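Local coordinates for protein arginine decarboxylase (Campylobacter jejuni subsp. jejuni, PDB 3NZP) that probably catalyses the pyridoxal-phosphate-dependent decarboxylation of arginine to agmatine, feeding polyamine biosynthesis, at residues 105-111 with 126-132; 82-87 with 320-326. The contacts are given in a common frame with arbitrary orientation. Residues are numbered along the deposited sequence.

Contact 1 (105-111 with 126-132); sequences NYGLEAG and GAPITVN
Two neighbouring parallel strands, 107-110 and 128-131, run side by side in the closed barrel of the pyridoxal-binding domain; helix 113-122 connects them, completing one beta-alpha-beta unit of a TIM barrel. Their axes approach to 4.8 Å at 15°. The register pairs Gly-107 with Pro-128, Leu-108 with Ile-129, Glu-109 with Thr-130, Ala-110 with Val-131 and Gly-111 with Asn-132, CA to CA 4.7-5.0 Å, on extended backbones.

The backbone ladder zigzags: Leu-108 N gives to Pro-128 O (3.1 Å), Thr-130 N to Leu-108 O (3.0 Å), Ala-110 N to Thr-130 O (3.0 Å) and Asn-132 N to Ala-110 O (2.9 Å). CA-H...O contacts fill in between, such as Ile-129 CA to Leu-108 O at 3.1 Å.

Gly-107 is needed for closeness: its CA sits 3.1 Å from Pro-128 O, and a CB would run into that oxygen. Just before the strands, Ala-127 CB packs on Tyr-106 O (3.6 Å), while Asn-105 ND2 comes within 3.3 Å of Ala-127 CA.

Leu-108, Ala-110, Ile-129 and Val-131 share the apolar outer face. Inside lie Glu-109 (chi1 t, chi2 m) and Thr-130 (p), with Glu-109 CG 3.3 Å from Thr-130 OG1, whose polar partner is Glu-320. Past the strand end, Asn-132 (chi1 m) donates from ND2 to Glu-109 OE1 (3.0 Å).

Asn-132 also touches the cofactor and packs on Cys-483 of the second subunit, the predicted proton donor. The hydrogen bond from Asn-132 to the buried carboxylate of Glu-109 probably helps to orient the amide at the cofactor.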
loop_
_atom_site.group_PDB
_atom_site.type_symbol
_atom_site.label_atom_id
_atom_site.label_comp_id
_atom_site.label_asym_id
_atom_site.label_seq_id
_atom_site.Cartn_x
_atom_site.Cartn_y
_atom_site.Cartn_z
ATOM N N ASN B 105 31.497 11.206 -2.568
ATOM C CA ASN B 105 31.760 9.887 -2.013
ATOM C C ASN B 105 30.497 9.346 -1.343
ATOM O O ASN B 105 30.558 8.646 -0.323
ATOM C CB ASN B 105 32.889 9.950 -1.003
ATOM C CG ASN B 105 33.450 8.587 -0.700
ATOM O OD1 ASN B 105 33.738 8.261 0.454
ATOM N ND2 ASN B 105 33.615 7.776 -1.737
ATOM N N TYR B 106 29.354 9.685 -1.935
ATOM C CA TYR B 106 28.047 9.268 -1.444
ATOM C C TYR B 106 27.928 7.753 -1.601
ATOM O O TYR B 106 28.158 7.211 -2.681
ATOM C CB TYR B 106 26.961 9.986 -2.251
ATOM C CG TYR B 106 25.676 10.252 -1.503
ATOM C CD1 TYR B 106 24.880 9.204 -1.056
ATOM C CD2 TYR B 106 25.254 11.551 -1.245
ATOM C CE1 TYR B 106 23.694 9.436 -0.371
ATOM C CE2 TYR B 106 24.066 11.800 -0.560
ATOM C CZ TYR B 106 23.289 10.738 -0.124
ATOM O OH TYR B 106 22.101 10.968 0.553
ATOM N N GLY B 107 27.568 7.071 -0.522
ATOM C CA GLY B 107 27.456 5.624 -0.565
ATOM C C GLY B 107 26.053 5.091 -0.777
ATOM O O GLY B 107 25.125 5.850 -1.049
ATOM N N LEU B 108 25.905 3.773 -0.657
ATOM C CA LEU B 108 24.620 3.114 -0.842
ATOM C C LEU B 108 24.353 2.143 0.293
ATOM O O LEU B 108 25.270 1.505 0.819
ATOM C CB LEU B 108 24.581 2.350 -2.172
ATOM C CG LEU B 108 24.475 3.156 -3.472
ATOM C CD1 LEU B 108 24.553 2.241 -4.677
ATOM C CD2 LEU B 108 23.169 3.905 -3.478
ATOM N N GLU B 109 23.087 2.029 0.664
ATOM C CA GLU B 109 22.692 1.132 1.735
ATOM C C GLU B 109 21.773 0.082 1.129
ATOM O O GLU B 109 20.956 0.393 0.268
ATOM C CB GLU B 109 21.975 1.937 2.827
ATOM C CG GLU B 109 21.600 1.157 4.069
ATOM C CD GLU B 109 20.284 0.428 3.925
ATOM O OE1 GLU B 109 20.012 -0.462 4.756
ATOM O OE2 GLU B 109 19.509 0.741 2.988
ATOM N N ALA B 110 21.920 -1.166 1.551
ATOM C CA ALA B 110 21.074 -2.228 1.030
ATOM C C ALA B 110 20.532 -3.023 2.198
ATOM O O ALA B 110 21.188 -3.145 3.236
ATOM C CB ALA B 110 21.866 -3.126 0.111
ATOM N N GLY B 111 19.331 -3.562 2.030
ATOM C CA GLY B 111 18.722 -4.331 3.096
ATOM C C GLY B 111 18.171 -5.657 2.613
ATOM O O GLY B 111 17.243 -6.198 3.208
ATOM N N GLY B 126 34.988 2.587 -3.887
ATOM C CA GLY B 126 35.589 3.475 -2.920
ATOM C C GLY B 126 34.560 4.043 -1.963
ATOM O O GLY B 126 34.857 4.284 -0.783
ATOM N N ALA B 127 33.344 4.254 -2.464
ATOM C CA ALA B 127 32.264 4.772 -1.634
ATOM C C ALA B 127 31.814 3.640 -0.732
ATOM O O ALA B 127 31.925 2.459 -1.098
ATOM C CB ALA B 127 31.118 5.246 -2.489
ATOM N N PRO B 128 31.311 3.970 0.464
ATOM C CA PRO B 128 30.858 2.952 1.408
ATOM C C PRO B 128 29.516 2.315 1.035
ATOM O O PRO B 128 28.645 2.943 0.415
ATOM C CB PRO B 128 30.804 3.713 2.725
ATOM C CG PRO B 128 30.336 5.056 2.291
ATOM C CD PRO B 128 31.114 5.321 1.012
ATOM N N ILE B 129 29.370 1.051 1.402
ATOM C CA ILE B 129 28.148 0.329 1.159
ATOM C C ILE B 129 27.807 -0.302 2.489
ATOM O O ILE B 129 28.556 -1.141 2.992
ATOM C CB ILE B 129 28.343 -0.769 0.090
ATOM C CG1 ILE B 129 28.538 -0.125 -1.277
ATOM C CG2 ILE B 129 27.127 -1.684 0.030
ATOM C CD1 ILE B 129 28.748 -1.129 -2.377
ATOM N N THR B 130 26.710 0.135 3.095
ATOM C CA THR B 130 26.306 -0.449 4.367
ATOM C C THR B 130 25.227 -1.472 4.052
ATOM O O THR B 130 24.514 -1.348 3.050
ATOM C CB THR B 130 25.749 0.606 5.364
ATOM O OG1 THR B 130 24.802 1.452 4.702
ATOM C CG2 THR B 130 26.874 1.454 5.943
ATOM N N VAL B 131 25.118 -2.488 4.897
ATOM C CA VAL B 131 24.129 -3.539 4.702
ATOM C C VAL B 131 23.357 -3.842 5.995
ATOM O O VAL B 131 23.914 -4.374 6.956
ATOM C CB VAL B 131 24.797 -4.859 4.216
ATOM C CG1 VAL B 131 23.727 -5.868 3.856
ATOM C CG2 VAL B 131 25.692 -4.597 3.022
ATOM N N ASN B 132 22.075 -3.500 6.018
ATOM C CA ASN B 132 21.251 -3.752 7.192
ATOM C C ASN B 132 20.273 -4.877 6.908
ATOM O O ASN B 132 20.199 -5.372 5.785
ATOM C CB ASN B 132 20.504 -2.484 7.583
ATOM C CG ASN B 132 21.441 -1.393 8.034
ATOM O OD1 ASN B 132 22.218 -1.581 8.976
ATOM N ND2 ASN B 132 21.387 -0.241 7.364
#

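Contact 2 (82-87 with 320-326). With PLP (pyridoxal-5'-phosphate), chain E.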
loop_
_atom_site.group_PDB
_atom_site.type_symbol
_atom_site.label_atom_id
_atom_site.label_comp_id
_atom_site.label_asym_id
_atom_site.label_seq_id
_atom_site.Cartn_x
_atom_site.Cartn_y
_atom_site.Cartn_z
ATOM N N VAL B 82 24.947 8.203 3.135
ATOM C CA VAL B 82 24.647 6.948 2.478
ATOM C C VAL B 82 23.180 6.940 2.044
ATOM O O VAL B 82 22.315 7.474 2.746
ATOM C CB VAL B 82 24.906 5.762 3.413
ATOM C CG1 VAL B 82 24.745 4.464 2.651
ATOM C CG2 VAL B 82 26.308 5.855 3.980
ATOM N N TYR B 83 22.903 6.353 0.880
ATOM C CA TYR B 83 21.532 6.307 0.375
ATOM C C TYR B 83 20.839 4.964 0.498
ATOM O O TYR B 83 21.164 4.008 -0.197
ATOM C CB TYR B 83 21.454 6.730 -1.086
ATOM C CG TYR B 83 20.062 6.527 -1.664
ATOM C CD1 TYR B 83 19.809 5.526 -2.602
ATOM C CD2 TYR B 83 18.993 7.328 -1.261
ATOM C CE1 TYR B 83 18.527 5.330 -3.124
ATOM C CE2 TYR B 83 17.709 7.136 -1.781
ATOM C CZ TYR B 83 17.486 6.136 -2.711
ATOM O OH TYR B 83 16.230 5.940 -3.233
ATOM N N PRO B 84 19.848 4.881 1.384
ATOM C CA PRO B 84 19.141 3.620 1.543
ATOM C C PRO B 84 18.281 3.390 0.305
ATOM O O PRO B 84 17.309 4.115 0.055
ATOM C CB PRO B 84 18.331 3.848 2.810
ATOM C CG PRO B 84 18.013 5.304 2.755
ATOM C CD PRO B 84 19.297 5.923 2.271
ATOM N N LEU B 85 18.664 2.384 -0.477
ATOM C CA LEU B 85 17.954 2.042 -1.701
ATOM C C LEU B 85 16.483 1.750 -1.450
ATOM O O LEU B 85 15.641 1.984 -2.316
ATOM C CB LEU B 85 18.609 0.841 -2.371
ATOM C CG LEU B 85 19.930 1.132 -3.075
ATOM C CD1 LEU B 85 20.666 -0.183 -3.293
ATOM C CD2 LEU B 85 19.689 1.871 -4.408
ATOM N N LYS B 86 16.173 1.263 -0.255
ATOM C CA LYS B 86 14.797 0.934 0.080
ATOM C C LYS B 86 13.773 2.058 -0.144
ATOM O O LYS B 86 12.597 1.768 -0.315
ATOM C CB LYS B 86 14.708 0.435 1.525
ATOM C CG LYS B 86 14.631 1.519 2.566
ATOM C CD LYS B 86 13.259 1.573 3.200
ATOM C CE LYS B 86 12.956 0.314 4.011
ATOM N NZ LYS B 86 13.914 0.062 5.138
ATOM N N VAL B 87 14.190 3.326 -0.154
ATOM C CA VAL B 87 13.221 4.413 -0.355
ATOM C C VAL B 87 12.888 4.631 -1.829
ATOM O O VAL B 87 11.928 5.329 -2.157
ATOM C CB VAL B 87 13.696 5.788 0.253
ATOM C CG1 VAL B 87 14.338 5.572 1.598
ATOM C CG2 VAL B 87 14.637 6.511 -0.703
ATOM N N GLU B 320 22.064 8.068 6.966
ATOM C CA GLU B 320 21.437 7.320 5.877
ATOM C C GLU B 320 20.060 7.922 5.559
ATOM O O GLU B 320 19.053 7.222 5.495
ATOM C CB GLU B 320 21.307 5.836 6.247
ATOM C CG GLU B 320 22.600 5.198 6.757
ATOM C CD GLU B 320 22.455 3.705 7.097
ATOM O OE1 GLU B 320 21.362 3.287 7.532
ATOM O OE2 GLU B 320 23.446 2.951 6.941
ATOM N N SER B 321 20.040 9.237 5.363
ATOM C CA SER B 321 18.825 9.966 5.051
ATOM C C SER B 321 18.493 9.778 3.588
ATOM O O SER B 321 19.161 10.335 2.714
ATOM C CB SER B 321 19.027 11.449 5.330
ATOM O OG SER B 321 19.541 11.629 6.637
ATOM N N GLY B 322 17.468 8.985 3.316
ATOM C CA GLY B 322 17.080 8.756 1.943
ATOM C C GLY B 322 15.924 9.648 1.542
ATOM O O GLY B 322 15.964 10.315 0.511
ATOM N N ARG B 323 14.883 9.671 2.362
ATOM C CA ARG B 323 13.720 10.483 2.053
ATOM C C ARG B 323 14.116 11.911 1.681
ATOM O O ARG B 323 13.659 12.451 0.677
ATOM C CB ARG B 323 12.772 10.507 3.244
ATOM C CG ARG B 323 11.512 11.299 2.999
ATOM C CD ARG B 323 10.785 11.509 4.302
ATOM N NE ARG B 323 10.211 10.280 4.842
ATOM C CZ ARG B 323 9.046 9.776 4.454
ATOM N NH1 ARG B 323 8.594 8.658 4.990
ATOM N NH2 ARG B 323 8.327 10.391 3.526
ATOM N N PHE B 324 14.984 12.512 2.482
ATOM C CA PHE B 324 15.425 13.879 2.261
ATOM C C PHE B 324 16.010 14.127 0.875
ATOM O O PHE B 324 15.635 15.086 0.179
ATOM C CB PHE B 324 16.460 14.250 3.316
ATOM C CG PHE B 324 16.843 15.683 3.294
ATOM C CD1 PHE B 324 16.097 16.620 3.995
ATOM C CD2 PHE B 324 17.933 16.107 2.541
ATOM C CE1 PHE B 324 16.424 17.972 3.946
ATOM C CE2 PHE B 324 18.271 17.450 2.482
ATOM C CZ PHE B 324 17.514 18.389 3.186
ATOM N N VAL B 325 16.921 13.258 0.462
ATOM C CA VAL B 325 17.583 13.412 -0.826
ATOM C C VAL B 325 16.747 12.969 -2.028
ATOM O O VAL B 325 16.943 13.453 -3.150
ATOM C CB VAL B 325 18.948 12.662 -0.796
ATOM C CG1 VAL B 325 18.733 11.178 -0.770
ATOM C CG2 VAL B 325 19.789 13.067 -1.966
ATOM N N ALA B 326 15.779 12.091 -1.798
ATOM C CA ALA B 326 14.972 11.611 -2.910
ATOM C C ALA B 326 13.585 12.237 -3.099
ATOM O O ALA B 326 13.043 12.230 -4.202
ATOM C CB ALA B 326 14.853 10.109 -2.823
HETATM N N1 PLP E . 18.479 3.529 7.517
HETATM C C2 PLP E . 17.983 2.303 7.718
HETATM C C2A PLP E . 18.819 1.286 8.445
HETATM C C3 PLP E . 16.687 1.964 7.225
HETATM O O3 PLP E . 16.175 0.705 7.423
HETATM C C4 PLP E . 15.916 2.995 6.536
HETATM C C4A PLP E . 14.564 2.711 6.014
HETATM C C5 PLP E . 16.527 4.296 6.359
HETATM C C6 PLP E . 17.810 4.509 6.881
HETATM C C5A PLP E . 15.800 5.439 5.635
HETATM O O4P PLP E . 15.275 6.403 6.566
HETATM P P PLP E . 14.544 7.579 5.721
HETATM O O1P PLP E . 14.258 8.702 6.632
HETATM O O2P PLP E . 15.476 8.105 4.530
HETATM O O3P PLP E . 13.165 7.040 5.115
#
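The hollow here is Gly-322. Having no side chain, it lets three bumps of 82-87 close in: the Pro-84 ring, with CD 3.6 Å from Gly-322 CA; the Tyr-83 ring, with CD2 4.0 Å from that same CA; and Val-87, whose CG2 is 4.1 Å from Gly-322 C. A CB at this position would collide with both Pro-84 and Val-87. Further along, Tyr-83 CD2 meets Val-325 CG1 at 3.9 Å, and Val-87 CG2 reaches Ala-326 CB at 4.2 Å. At the other end Val-82 O accepts a CA-H...O contact from Glu-320 CA (3.3 Å).

The cofactor lies against the Pro-84 ring, with Pro-84 CG 3.6 Å from PLP C5A. Its phosphate O2P takes hydrogen bonds from two consecutive backbone amides, Gly-322 N (2.5 Å, very short) and Arg-323 N (2.7 Å). Glu-320 OE1 is 2.9 Å from PLP N1, consistent with the acidic partner of the pyridine nitrogen in this family, while its OE2 is held by Asn-270 and Thr-130.

Val-82 continues the barrel seam through its backbone hydrogen bonding with Ile-319 of strand 316-319; strand 107-110 flanks Tyr-83, and helix 52-72 packs against Phe-324 and Val-325.

The centres of the two contacts are 11 Å apart in one TIM barrel. Along the chain, 82-87 comes first, then both halves of contact 1, and finally 320-326, so contact 2 brings the first barrel strand back to the residues following the last one, whereas contact 1 joins the second strand to the third. Strands 79-84 and 107-110 are direct neighbours: Glu-109 N to Tyr-83 O (2.9 Å) and Gly-107 O to Tyr-83 N (3.0 Å) are probable hydrogen bonds. Inside the barrel, Glu-320 reaches across to Thr-130. The two contacts together line part of the cofactor pocket, contact 2 giving two backbone N-H groups to the phosphate and contact 1 supplying Asn-132.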